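Local coordinates for protein thiol peroxidase (Aquifex aeolicus, PDB 2YZH) that probably reduces hydrogen peroxide and organic hydroperoxides with thioredoxin as the electron donor, helping to protect the cell against oxidative stress, at residues 137-140 / 144-147; 40-45 / 50-55; 56-61 / 65-70; 132-137 / 156-161. All blocks are in the same frame, centred on the assembly; numbering follows the deposited sequence.

Contact 1: residues 137-140 / 144-147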
loop_
_atom_site.group_PDB
_atom_site.type_symbol
_atom_site.label_atom_id
_atom_site.label_comp_id
_atom_site.label_asym_id
_atom_site.label_seq_id
_atom_site.Cartn_x
_atom_site.Cartn_y
_atom_site.Cartn_z
ATOM N N PHE D 137 19.184 -5.974 -12.400
ATOM C CA PHE D 137 19.143 -4.793 -13.243
ATOM C C PHE D 137 20.490 -4.115 -13.127
ATOM O O PHE D 137 21.089 -4.112 -12.059
ATOM C CB PHE D 137 18.078 -3.806 -12.749
ATOM C CG PHE D 137 16.688 -4.356 -12.770
ATOM C CD1 PHE D 137 15.941 -4.344 -13.939
ATOM C CD2 PHE D 137 16.143 -4.932 -11.626
ATOM C CE1 PHE D 137 14.664 -4.905 -13.976
ATOM C CE2 PHE D 137 14.872 -5.495 -11.653
ATOM C CZ PHE D 137 14.133 -5.480 -12.833
ATOM N N ILE D 138 20.970 -3.561 -14.229
ATOM C CA ILE D 138 22.217 -2.818 -14.202
ATOM C C ILE D 138 21.860 -1.466 -14.787
ATOM O O ILE D 138 21.322 -1.381 -15.893
ATOM C CB ILE D 138 23.321 -3.486 -15.035
ATOM C CG1 ILE D 138 23.630 -4.872 -14.465
ATOM C CG2 ILE D 138 24.583 -2.635 -14.985
ATOM C CD1 ILE D 138 24.675 -5.641 -15.259
ATOM N N ILE D 139 22.129 -0.416 -14.022
ATOM C CA ILE D 139 21.815 0.945 -14.431
ATOM C C ILE D 139 23.098 1.693 -14.772
ATOM O O ILE D 139 24.058 1.653 -14.001
ATOM C CB ILE D 139 21.091 1.696 -13.285
ATOM C CG1 ILE D 139 19.968 0.818 -12.712
ATOM C CG2 ILE D 139 20.562 3.029 -13.779
ATOM C CD1 ILE D 139 18.994 0.270 -13.745
ATOM N N ASP D 140 23.121 2.372 -15.918
ATOM C CA ASP D 140 24.315 3.121 -16.305
ATOM C C ASP D 140 24.354 4.482 -15.620
ATOM O O ASP D 140 23.405 4.871 -14.932
ATOM C CB ASP D 140 24.396 3.292 -17.832
ATOM C CG ASP D 140 23.221 4.066 -18.412
ATOM O OD1 ASP D 140 22.677 4.961 -17.729
ATOM O OD2 ASP D 140 22.855 3.791 -19.575
ATOM N N LYS D 144 19.847 5.080 -17.001
ATOM C CA LYS D 144 19.067 4.232 -17.897
ATOM C C LYS D 144 19.338 2.766 -17.623
ATOM O O LYS D 144 20.456 2.385 -17.271
ATOM C CB LYS D 144 19.407 4.518 -19.365
ATOM C CG LYS D 144 19.243 5.967 -19.789
ATOM C CD LYS D 144 17.813 6.437 -19.634
ATOM C CE LYS D 144 17.699 7.933 -19.895
ATOM N NZ LYS D 144 18.103 8.289 -21.283
ATOM N N VAL D 145 18.304 1.943 -17.776
ATOM C CA VAL D 145 18.447 0.510 -17.584
ATOM C C VAL D 145 19.324 0.032 -18.742
ATOM O O VAL D 145 18.947 0.154 -19.903
ATOM C CB VAL D 145 17.082 -0.205 -17.650
ATOM C CG1 VAL D 145 17.277 -1.702 -17.485
ATOM C CG2 VAL D 145 16.157 0.344 -16.570
ATOM N N ALA D 146 20.490 -0.508 -18.422
ATOM C CA ALA D 146 21.416 -0.967 -19.446
ATOM C C ALA D 146 21.401 -2.476 -19.611
ATOM O O ALA D 146 21.928 -3.002 -20.591
ATOM C CB ALA D 146 22.826 -0.495 -19.107
ATOM N N TYR D 147 20.786 -3.168 -18.658
ATOM C CA TYR D 147 20.730 -4.623 -18.682
ATOM C C TYR D 147 19.630 -5.140 -17.764
ATOM O O TYR D 147 19.339 -4.536 -16.731
ATOM C CB TYR D 147 22.079 -5.182 -18.215
ATOM C CG TYR D 147 22.101 -6.669 -17.941
ATOM C CD1 TYR D 147 22.431 -7.580 -18.945
ATOM C CD2 TYR D 147 21.810 -7.164 -16.670
ATOM C CE1 TYR D 147 22.475 -8.950 -18.686
ATOM C CE2 TYR D 147 21.846 -8.526 -16.403
ATOM C CZ TYR D 147 22.182 -9.414 -17.415
ATOM O OH TYR D 147 22.230 -10.761 -17.143
#
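Ile138 and Tyr147 face each other as an antiparallel hydrogen-bonded pair, and their side chains share one face of the sheet. Ile138 CD1 comes to 3.5 Å from Tyr147 CD2 and meets the phenol ring obliquely. The isoleucine CG1 branch takes the position anti to its carbonyl carbon (chi1 -62°) and then runs extended, which carries CD1 out to the ring. Helix 160-170 closes over Ile138, and the Tyr147 hydroxyl is hydrogen-bonded to Glu162 and Gln149.

The backbone is uneven here. Ala146 N donates to Ile138 O at 2.8 Å, almost in line with the carbonyl, while Tyr147 N gives the same oxygen only a weak bond of 3.3 Å. Ile138 N returns a bond to Tyr147 O.

Lys144 is held by Asp140 at the turn. Asp140 N donates to Lys144 O at 3.0 Å. In the other direction, Lys144 N reaches Asp140 OD1 at 2.9 Å, from above the carboxylate plane. The two side chains run alongside each other, with Asp140 OD2 beside Lys144 CB. With an alanine for Asp140, Lys144 N would probably lose its carboxylate acceptor, leaving one backbone bond at the turn.

Two residues, Ala146 and Tyr147, thus stand opposite Ile138: a classic beta bulge in the hairpin of strands 135-139 and 145-150, at one margin of the peroxiredoxin's central sheet.

Contact 2: residues 40-45 / 50-55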
loop_
_atom_site.group_PDB
_atom_site.type_symbol
_atom_site.label_atom_id
_atom_site.label_comp_id
_atom_site.label_asym_id
_atom_site.label_seq_id
_atom_site.Cartn_x
_atom_site.Cartn_y
_atom_site.Cartn_z
ATOM N N LYS D 40 18.087 4.624 1.717
ATOM C CA LYS D 40 19.006 4.765 0.601
ATOM C C LYS D 40 18.168 4.814 -0.662
ATOM O O LYS D 40 17.108 4.192 -0.729
ATOM C CB LYS D 40 19.950 3.560 0.537
ATOM C CG LYS D 40 20.824 3.514 -0.707
ATOM C CD LYS D 40 21.679 2.253 -0.753
ATOM C CE LYS D 40 22.531 2.220 -2.017
ATOM N NZ LYS D 40 23.292 0.952 -2.148
ATOM N N ILE D 41 18.638 5.560 -1.654
ATOM C CA ILE D 41 17.935 5.651 -2.923
ATOM C C ILE D 41 18.698 4.835 -3.960
ATOM O O ILE D 41 19.893 5.042 -4.148
ATOM C CB ILE D 41 17.874 7.103 -3.447
ATOM C CG1 ILE D 41 17.234 8.021 -2.400
ATOM C CG2 ILE D 41 17.132 7.133 -4.782
ATOM C CD1 ILE D 41 15.887 7.561 -1.914
ATOM N N VAL D 42 18.019 3.896 -4.614
ATOM C CA VAL D 42 18.653 3.114 -5.669
ATOM C C VAL D 42 17.910 3.490 -6.945
ATOM O O VAL D 42 16.737 3.866 -6.893
ATOM C CB VAL D 42 18.554 1.590 -5.428
ATOM C CG1 VAL D 42 19.268 1.227 -4.134
ATOM C CG2 VAL D 42 17.109 1.147 -5.394
ATOM N N GLY D 43 18.590 3.412 -8.082
ATOM C CA GLY D 43 17.955 3.782 -9.334
ATOM C C GLY D 43 18.261 5.231 -9.669
ATOM O O GLY D 43 19.075 5.868 -8.997
ATOM N N GLY D 44 17.605 5.762 -10.696
ATOM C CA GLY D 44 17.864 7.134 -11.093
ATOM C C GLY D 44 19.285 7.232 -11.614
ATOM O O GLY D 44 19.974 6.220 -11.733
ATOM N N ALA D 45 19.736 8.440 -11.919
ATOM C CA ALA D 45 21.085 8.622 -12.437
ATOM C C ALA D 45 22.087 8.986 -11.344
ATOM O O ALA D 45 21.881 9.937 -10.592
ATOM C CB ALA D 45 21.082 9.696 -13.520
ATOM N N GLN D 50 25.116 1.125 -11.304
ATOM C CA GLN D 50 24.335 0.494 -10.255
ATOM C C GLN D 50 23.865 -0.898 -10.631
ATOM O O GLN D 50 23.444 -1.139 -11.758
ATOM C CB GLN D 50 23.098 1.334 -9.929
ATOM C CG GLN D 50 23.358 2.780 -9.597
ATOM C CD GLN D 50 22.064 3.517 -9.307
ATOM O OE1 GLN D 50 21.353 3.183 -8.361
ATOM N NE2 GLN D 50 21.749 4.516 -10.124
ATOM N N VAL D 51 23.939 -1.809 -9.671
ATOM C CA VAL D 51 23.484 -3.174 -9.869
ATOM C C VAL D 51 22.440 -3.435 -8.791
ATOM O O VAL D 51 22.754 -3.438 -7.603
ATOM C CB VAL D 51 24.633 -4.195 -9.719
ATOM C CG1 VAL D 51 24.100 -5.615 -9.919
ATOM C CG2 VAL D 51 25.729 -3.892 -10.731
ATOM N N ILE D 52 21.198 -3.628 -9.215
ATOM C CA ILE D 52 20.095 -3.879 -8.300
ATOM C C ILE D 52 19.667 -5.329 -8.470
ATOM O O ILE D 52 19.236 -5.739 -9.544
ATOM C CB ILE D 52 18.917 -2.940 -8.610
ATOM C CG1 ILE D 52 19.381 -1.485 -8.494
ATOM C CG2 ILE D 52 17.760 -3.213 -7.661
ATOM C CD1 ILE D 52 18.346 -0.470 -8.938
ATOM N N ILE D 53 19.795 -6.096 -7.395
ATOM C CA ILE D 53 19.463 -7.511 -7.401
ATOM C C ILE D 53 18.251 -7.753 -6.513
ATOM O O ILE D 53 18.305 -7.511 -5.311
ATOM C CB ILE D 53 20.663 -8.329 -6.861
ATOM C CG1 ILE D 53 21.901 -8.034 -7.718
ATOM C CG2 ILE D 53 20.325 -9.817 -6.834
ATOM C CD1 ILE D 53 23.216 -8.505 -7.118
ATOM N N THR D 54 17.151 -8.218 -7.093
ATOM C CA THR D 54 15.971 -8.469 -6.280
ATOM C C THR D 54 15.830 -9.948 -5.962
ATOM O O THR D 54 16.132 -10.808 -6.790
ATOM C CB THR D 54 14.681 -7.967 -6.969
ATOM O OG1 THR D 54 14.516 -8.620 -8.236
ATOM C CG2 THR D 54 14.753 -6.449 -7.178
ATOM N N VAL D 55 15.406 -10.235 -4.739
ATOM C CA VAL D 55 15.204 -11.606 -4.302
ATOM C C VAL D 55 13.962 -11.696 -3.422
ATOM O O VAL D 55 13.548 -10.717 -2.796
ATOM C CB VAL D 55 16.427 -12.160 -3.496
ATOM C CG1 VAL D 55 17.700 -12.047 -4.327
ATOM C CG2 VAL D 55 16.582 -11.410 -2.173
#
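Gln50 reaches across to the backbone of Gly43 with its terminal amide. From CB, the chain sets CG anti to the carbonyl carbon (chi1 -53°) and continues straight to CD (chi2 179°). The carboxamide therefore stands well off its strand. CD arrives 3.7 Å from Gly43 N. OE1 then accepts from Gly43 N at 2.8 Å, with the donor tilted 22° from the amide's carbonyl plane. NE2 donates to Gly43 O at 3.2 Å, a weak bond, and lies 2.9 Å from Gly44 O. One firm and one weak bond to Gly43 would restrain the amide's rotation in a buried place.

At Gly43 the backbone is turned so that a CB would press on the carbonyl oxygen of Val42. Beside the amide, Ile52 adds an apolar touch: its CD1 lies 4.1 Å from Val42 CB, the two side chains meeting at a slant.

Strands 39-42 and 49-54 belong to one mixed sheet without being neighbours in it. Val42 bonds through its backbone to Ala30 of strand 30-34, and Gln50 to Ile139 of strand 135-139. Met116 and Tyr119 also pack on Ile52, while Ile53 turns to helix 61-73.

Contact 3: residues 56-61 / 65-70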
loop_
_atom_site.group_PDB
_atom_site.type_symbol
_atom_site.label_atom_id
_atom_site.label_comp_id
_atom_site.label_asym_id
_atom_site.label_seq_id
_atom_site.Cartn_x
_atom_site.Cartn_y
_atom_site.Cartn_z
ATOM N N PRO D 56 13.337 -12.876 -3.382
ATOM C CA PRO D 56 12.140 -13.102 -2.572
ATOM C C PRO D 56 12.415 -12.881 -1.083
ATOM O O PRO D 56 11.681 -12.164 -0.411
ATOM C CB PRO D 56 11.789 -14.554 -2.887
ATOM C CG PRO D 56 12.211 -14.690 -4.306
ATOM C CD PRO D 56 13.554 -13.989 -4.324
ATOM N N SER D 57 13.475 -13.495 -0.567
ATOM C CA SER D 57 13.806 -13.344 0.847
ATOM C C SER D 57 15.174 -13.900 1.207
ATOM O O SER D 57 15.508 -15.035 0.857
ATOM C CB SER D 57 12.762 -14.040 1.716
ATOM O OG SER D 57 13.132 -13.989 3.087
ATOM N N LEU D 58 15.955 -13.099 1.922
ATOM C CA LEU D 58 17.281 -13.520 2.344
ATOM C C LEU D 58 17.199 -14.649 3.369
ATOM O O LEU D 58 18.219 -15.218 3.753
ATOM C CB LEU D 58 18.048 -12.333 2.931
ATOM C CG LEU D 58 18.368 -11.200 1.952
ATOM C CD1 LEU D 58 19.000 -10.035 2.697
ATOM C CD2 LEU D 58 19.308 -11.709 0.866
ATOM N N ASP D 59 15.990 -14.973 3.818
ATOM C CA ASP D 59 15.818 -16.051 4.788
ATOM C C ASP D 59 15.501 -17.394 4.134
ATOM O O ASP D 59 14.986 -18.307 4.783
ATOM C CB ASP D 59 14.731 -15.700 5.806
ATOM C CG ASP D 59 15.256 -14.829 6.932
ATOM O OD1 ASP D 59 16.411 -15.049 7.358
ATOM O OD2 ASP D 59 14.517 -13.938 7.403
ATOM N N THR D 60 15.799 -17.500 2.844
ATOM C CA THR D 60 15.591 -18.741 2.108
ATOM C C THR D 60 16.954 -19.130 1.538
ATOM O O THR D 60 17.745 -18.264 1.156
ATOM C CB THR D 60 14.560 -18.577 0.963
ATOM O OG1 THR D 60 15.045 -17.637 -0.001
ATOM C CG2 THR D 60 13.230 -18.090 1.517
ATOM N N PRO D 61 17.250 -20.440 1.482
ATOM C CA PRO D 61 18.518 -20.972 0.972
ATOM C C PRO D 61 18.992 -20.424 -0.373
ATOM O O PRO D 61 20.148 -20.025 -0.509
ATOM C CB PRO D 61 18.261 -22.478 0.917
ATOM C CG PRO D 61 17.320 -22.689 2.050
ATOM C CD PRO D 61 16.351 -21.542 1.869
ATOM N N THR D 65 22.335 -18.076 -0.998
ATOM C CA THR D 65 23.390 -18.544 -1.891
ATOM C C THR D 65 23.684 -17.512 -2.973
ATOM O O THR D 65 24.847 -17.237 -3.292
ATOM C CB THR D 65 22.984 -19.874 -2.569
ATOM O OG1 THR D 65 22.937 -20.912 -1.583
ATOM C CG2 THR D 65 23.975 -20.249 -3.657
ATOM N N GLU D 66 22.626 -16.942 -3.541
ATOM C CA GLU D 66 22.786 -15.943 -4.589
ATOM C C GLU D 66 23.533 -14.722 -4.052
ATOM O O GLU D 66 24.458 -14.221 -4.688
ATOM C CB GLU D 66 21.422 -15.501 -5.119
ATOM C CG GLU D 66 21.517 -14.648 -6.372
ATOM C CD GLU D 66 20.206 -13.972 -6.734
ATOM O OE1 GLU D 66 19.136 -14.516 -6.397
ATOM O OE2 GLU D 66 20.255 -12.901 -7.371
ATOM N N THR D 67 23.119 -14.250 -2.879
ATOM C CA THR D 67 23.738 -13.082 -2.260
ATOM C C THR D 67 25.208 -13.309 -1.902
ATOM O O THR D 67 26.041 -12.418 -2.092
ATOM C CB THR D 67 22.968 -12.659 -0.998
ATOM O OG1 THR D 67 21.591 -12.450 -1.334
ATOM C CG2 THR D 67 23.546 -11.361 -0.430
ATOM N N LYS D 68 25.534 -14.489 -1.385
ATOM C CA LYS D 68 26.923 -14.781 -1.044
ATOM C C LYS D 68 27.775 -14.813 -2.304
ATOM O O LYS D 68 28.901 -14.320 -2.314
ATOM C CB LYS D 68 27.046 -16.129 -0.325
ATOM C CG LYS D 68 26.527 -16.130 1.098
ATOM C CD LYS D 68 27.137 -14.991 1.912
ATOM C CE LYS D 68 28.640 -15.142 2.128
ATOM N NZ LYS D 68 28.968 -16.116 3.215
ATOM N N LYS D 69 27.224 -15.386 -3.371
ATOM C CA LYS D 69 27.937 -15.499 -4.634
ATOM C C LYS D 69 28.208 -14.128 -5.254
ATOM O O LYS D 69 29.297 -13.879 -5.774
ATOM C CB LYS D 69 27.145 -16.387 -5.604
ATOM C CG LYS D 69 27.984 -16.961 -6.742
ATOM C CD LYS D 69 27.283 -18.133 -7.433
ATOM C CE LYS D 69 26.998 -19.280 -6.463
ATOM N NZ LYS D 69 26.300 -20.434 -7.114
ATOM N N PHE D 70 27.225 -13.235 -5.201
ATOM C CA PHE D 70 27.424 -11.897 -5.749
ATOM C C PHE D 70 28.401 -11.111 -4.881
ATOM O O PHE D 70 29.180 -10.308 -5.386
ATOM C CB PHE D 70 26.095 -11.147 -5.858
ATOM C CG PHE D 70 25.413 -11.322 -7.187
ATOM C CD1 PHE D 70 26.045 -10.920 -8.361
ATOM C CD2 PHE D 70 24.150 -11.895 -7.270
ATOM C CE1 PHE D 70 25.428 -11.087 -9.599
ATOM C CE2 PHE D 70 23.525 -12.066 -8.501
ATOM C CZ PHE D 70 24.166 -11.661 -9.669
#
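Leu58 and Thr67 make the buried half of this contact. Leu58 CD2 comes to 3.3 Å from Thr67 OG1, the two side chains crossing at about a right angle. The hydroxyl is not left with a methyl alone: it is hydrogen-bonded to the backbone oxygen of Cys63, one turn earlier in the helix.

The other half lies toward solvent. There Pro61 is exposed, and its carbonyl accepts from Thr65 in the first turn of the helix. Thr65 N donates to Pro61 O at 3.0 Å, and Thr65 OG1 adds a second bond of 3.1 Å. The two donors reach that oxygen from opposite faces of the carbonyl plane. The hydroxyl gets there because OG1 sits beside its own backbone N (chi1 -68°). Were Thr65 a valine, Pro61 O would probably lose its second donor and be held by the backbone bond alone.

Before the helix, residues 57-60 form a type I turn. Thr60 OG1 donates to Ser57 O at 2.8 Å, and Asp59 N to Ser57 OG, an ST turn. Pro56, Thr60 and Cys63 fit the PxxxTxxC signature of peroxiredoxins, Cys63 being the predicted peroxidatic cysteine.

The loop links strand 49-54 to helix 61-73. Phe96 of helix 90-100 packs on both Leu58 and Thr67, and Asp59 forms a salt bridge with Arg95 of the second subunit.

Contact 4: residues 132-137 / 156-161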
loop_
_atom_site.group_PDB
_atom_site.type_symbol
_atom_site.label_atom_id
_atom_site.label_comp_id
_atom_site.label_asym_id
_atom_site.label_seq_id
_atom_site.Cartn_x
_atom_site.Cartn_y
_atom_site.Cartn_z
ATOM N N LEU D 132 9.064 -9.987 -3.942
ATOM C CA LEU D 132 9.776 -9.645 -5.171
ATOM C C LEU D 132 10.309 -10.880 -5.891
ATOM O O LEU D 132 10.766 -11.832 -5.251
ATOM C CB LEU D 132 10.948 -8.695 -4.870
ATOM C CG LEU D 132 10.618 -7.364 -4.186
ATOM C CD1 LEU D 132 11.859 -6.477 -4.207
ATOM C CD2 LEU D 132 9.465 -6.668 -4.913
ATOM N N ALA D 133 10.235 -10.867 -7.223
ATOM C CA ALA D 133 10.750 -11.979 -8.020
ATOM C C ALA D 133 12.269 -11.834 -8.113
ATOM O O ALA D 133 12.826 -10.775 -7.800
ATOM C CB ALA D 133 10.133 -11.967 -9.414
ATOM N N ARG D 134 12.938 -12.898 -8.550
ATOM C CA ARG D 134 14.392 -12.893 -8.657
ATOM C C ARG D 134 14.822 -12.262 -9.974
ATOM O O ARG D 134 14.576 -12.809 -11.056
ATOM C CB ARG D 134 14.916 -14.328 -8.550
ATOM C CG ARG D 134 16.405 -14.451 -8.246
ATOM C CD ARG D 134 16.811 -15.927 -8.160
ATOM N NE ARG D 134 15.951 -16.685 -7.249
ATOM C CZ ARG D 134 15.932 -16.533 -5.929
ATOM N NH1 ARG D 134 16.734 -15.648 -5.347
ATOM N NH2 ARG D 134 15.103 -17.255 -5.188
ATOM N N ALA D 135 15.465 -11.103 -9.885
ATOM C CA ALA D 135 15.907 -10.404 -11.080
ATOM C C ALA D 135 17.167 -9.592 -10.831
ATOM O O ALA D 135 17.583 -9.397 -9.686
ATOM C CB ALA D 135 14.802 -9.485 -11.577
ATOM N N VAL D 136 17.767 -9.127 -11.919
ATOM C CA VAL D 136 18.966 -8.310 -11.854
ATOM C C VAL D 136 18.855 -7.179 -12.853
ATOM O O VAL D 136 18.473 -7.389 -14.002
ATOM C CB VAL D 136 20.237 -9.117 -12.179
ATOM C CG1 VAL D 136 21.458 -8.192 -12.124
ATOM C CG2 VAL D 136 20.396 -10.250 -11.190
ATOM N N PHE D 137 19.184 -5.974 -12.400
ATOM C CA PHE D 137 19.143 -4.793 -13.243
ATOM C C PHE D 137 20.490 -4.115 -13.127
ATOM O O PHE D 137 21.089 -4.112 -12.059
ATOM C CB PHE D 137 18.078 -3.806 -12.749
ATOM C CG PHE D 137 16.688 -4.356 -12.770
ATOM C CD1 PHE D 137 15.941 -4.344 -13.939
ATOM C CD2 PHE D 137 16.143 -4.932 -11.626
ATOM C CE1 PHE D 137 14.664 -4.905 -13.976
ATOM C CE2 PHE D 137 14.872 -5.495 -11.653
ATOM C CZ PHE D 137 14.133 -5.480 -12.833
ATOM N N GLU D 156 15.217 -21.070 -9.022
ATOM C CA GLU D 156 16.508 -21.159 -9.695
ATOM C C GLU D 156 17.397 -19.944 -9.434
ATOM O O GLU D 156 16.910 -18.844 -9.166
ATOM C CB GLU D 156 16.299 -21.348 -11.208
ATOM C CG GLU D 156 15.598 -22.660 -11.545
ATOM C CD GLU D 156 15.243 -22.824 -13.015
ATOM O OE1 GLU D 156 15.450 -21.885 -13.812
ATOM O OE2 GLU D 156 14.741 -23.911 -13.372
ATOM N N GLU D 157 18.707 -20.159 -9.505
ATOM C CA GLU D 157 19.671 -19.084 -9.301
ATOM C C GLU D 157 19.844 -18.359 -10.629
ATOM O O GLU D 157 19.561 -18.918 -11.688
ATOM C CB GLU D 157 21.011 -19.658 -8.826
ATOM C CG GLU D 157 20.963 -20.267 -7.431
ATOM C CD GLU D 157 22.267 -20.942 -7.044
ATOM O OE1 GLU D 157 23.324 -20.280 -7.122
ATOM O OE2 GLU D 157 22.235 -22.133 -6.662
ATOM N N PRO D 158 20.299 -17.098 -10.596
ATOM C CA PRO D 158 20.481 -16.364 -11.850
ATOM C C PRO D 158 21.797 -16.729 -12.526
ATOM O O PRO D 158 22.570 -17.528 -11.997
ATOM C CB PRO D 158 20.467 -14.911 -11.394
ATOM C CG PRO D 158 21.183 -14.989 -10.090
ATOM C CD PRO D 158 20.570 -16.228 -9.435
ATOM N N ASN D 159 22.031 -16.148 -13.698
ATOM C CA ASN D 159 23.271 -16.356 -14.433
ATOM C C ASN D 159 24.205 -15.270 -13.899
ATOM O O ASN D 159 24.062 -14.097 -14.239
ATOM C CB ASN D 159 23.050 -16.151 -15.931
ATOM C CG ASN D 159 24.306 -16.393 -16.747
ATOM O OD1 ASN D 159 25.396 -15.946 -16.382
ATOM N ND2 ASN D 159 24.158 -17.092 -17.866
ATOM N N TYR D 160 25.151 -15.667 -13.056
ATOM C CA TYR D 160 26.086 -14.729 -12.444
ATOM C C TYR D 160 27.102 -14.104 -13.400
ATOM O O TYR D 160 27.249 -12.884 -13.448
ATOM C CB TYR D 160 26.816 -15.429 -11.300
ATOM C CG TYR D 160 25.894 -15.973 -10.232
ATOM C CD1 TYR D 160 25.403 -15.148 -9.214
ATOM C CD2 TYR D 160 25.511 -17.314 -10.234
ATOM C CE1 TYR D 160 24.557 -15.651 -8.223
ATOM C CE2 TYR D 160 24.663 -17.825 -9.250
ATOM C CZ TYR D 160 24.193 -16.989 -8.247
ATOM O OH TYR D 160 23.384 -17.500 -7.260
ATOM N N ASP D 161 27.804 -14.940 -14.159
ATOM C CA ASP D 161 28.820 -14.460 -15.091
ATOM C C ASP D 161 28.318 -13.378 -16.038
ATOM O O ASP D 161 29.007 -12.387 -16.274
ATOM C CB ASP D 161 29.377 -15.627 -15.911
ATOM C CG ASP D 161 30.018 -16.689 -15.044
ATOM O OD1 ASP D 161 30.889 -16.334 -14.218
ATOM O OD2 ASP D 161 29.652 -17.877 -15.190
#
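Arg134 carries this contact, laying its side chain against the backbone of Glu156 and the ring of Pro158. CG stands anti to the backbone N (chi1 -163°), and a bend at chi3 (-52°) turns the guanidinium aside.

The polar approach comes first. Arg134 NE lies 3.0 Å from Glu156 O, but the angle is too poor for a hydrogen bond. The guanidinium finds better partners nearby: NH2 donates to Ile154 O, and NH1 forms a salt bridge with Glu66 OE1. These bonds would restrain the group from turning.

The apolar part is a single touch of methylenes. Arg134 CD meets Pro158 CD at 4.0 Å, the arginine chain lying roughly square to the proline ring.

Within 156-161, a further set of interactions shapes the approach to helix 160-170. Pro158 CG lies over one face of the Tyr160 ring, 3.9 Å above its plane and offset toward the rim. Tyr160 OH donates to Glu157 OE1 at 2.8 Å, using the oxygen's anti lone pair. Glu157 OE1 also takes a salt bridge from Lys69. Asn159 is the N-cap, its OD1 accepting from Glu162 N.

The Arg134 side chain comes about 3 Å from that of Cys63, consistent with the arginine conserved beside the peroxidatic cysteine in peroxiredoxins. Strand 135-139 runs between strands 49-54 and 145-150. Helix 61-73 supplies Cys63, Glu66 and Lys69, and its Phe70 meets Tyr160 edge to face.

In the fold
From the N terminus, contact 2 comes first and closes the short connection between strands 39-42 and 49-54. Contact 3 follows on the same strand's exit, closing the loop into the first turns of helix 61-73. A long span then leads to strand 135-139. Contact 4 starts there and closes the excursion that ends at helix 160-170. Contact 1, the hairpin, nests inside it and shares Phe137. None of the loops cross. Contacts 1 and 2 meet through backbone bonds between neighbouring strands, such as Ile139 N to Gln50 O. Contact 3, about 10 Å from contact 4 between centres, joins it through salt bridges, Glu66 to Arg134 and Lys69 to Glu157, that tie helix 61-73 to two loops.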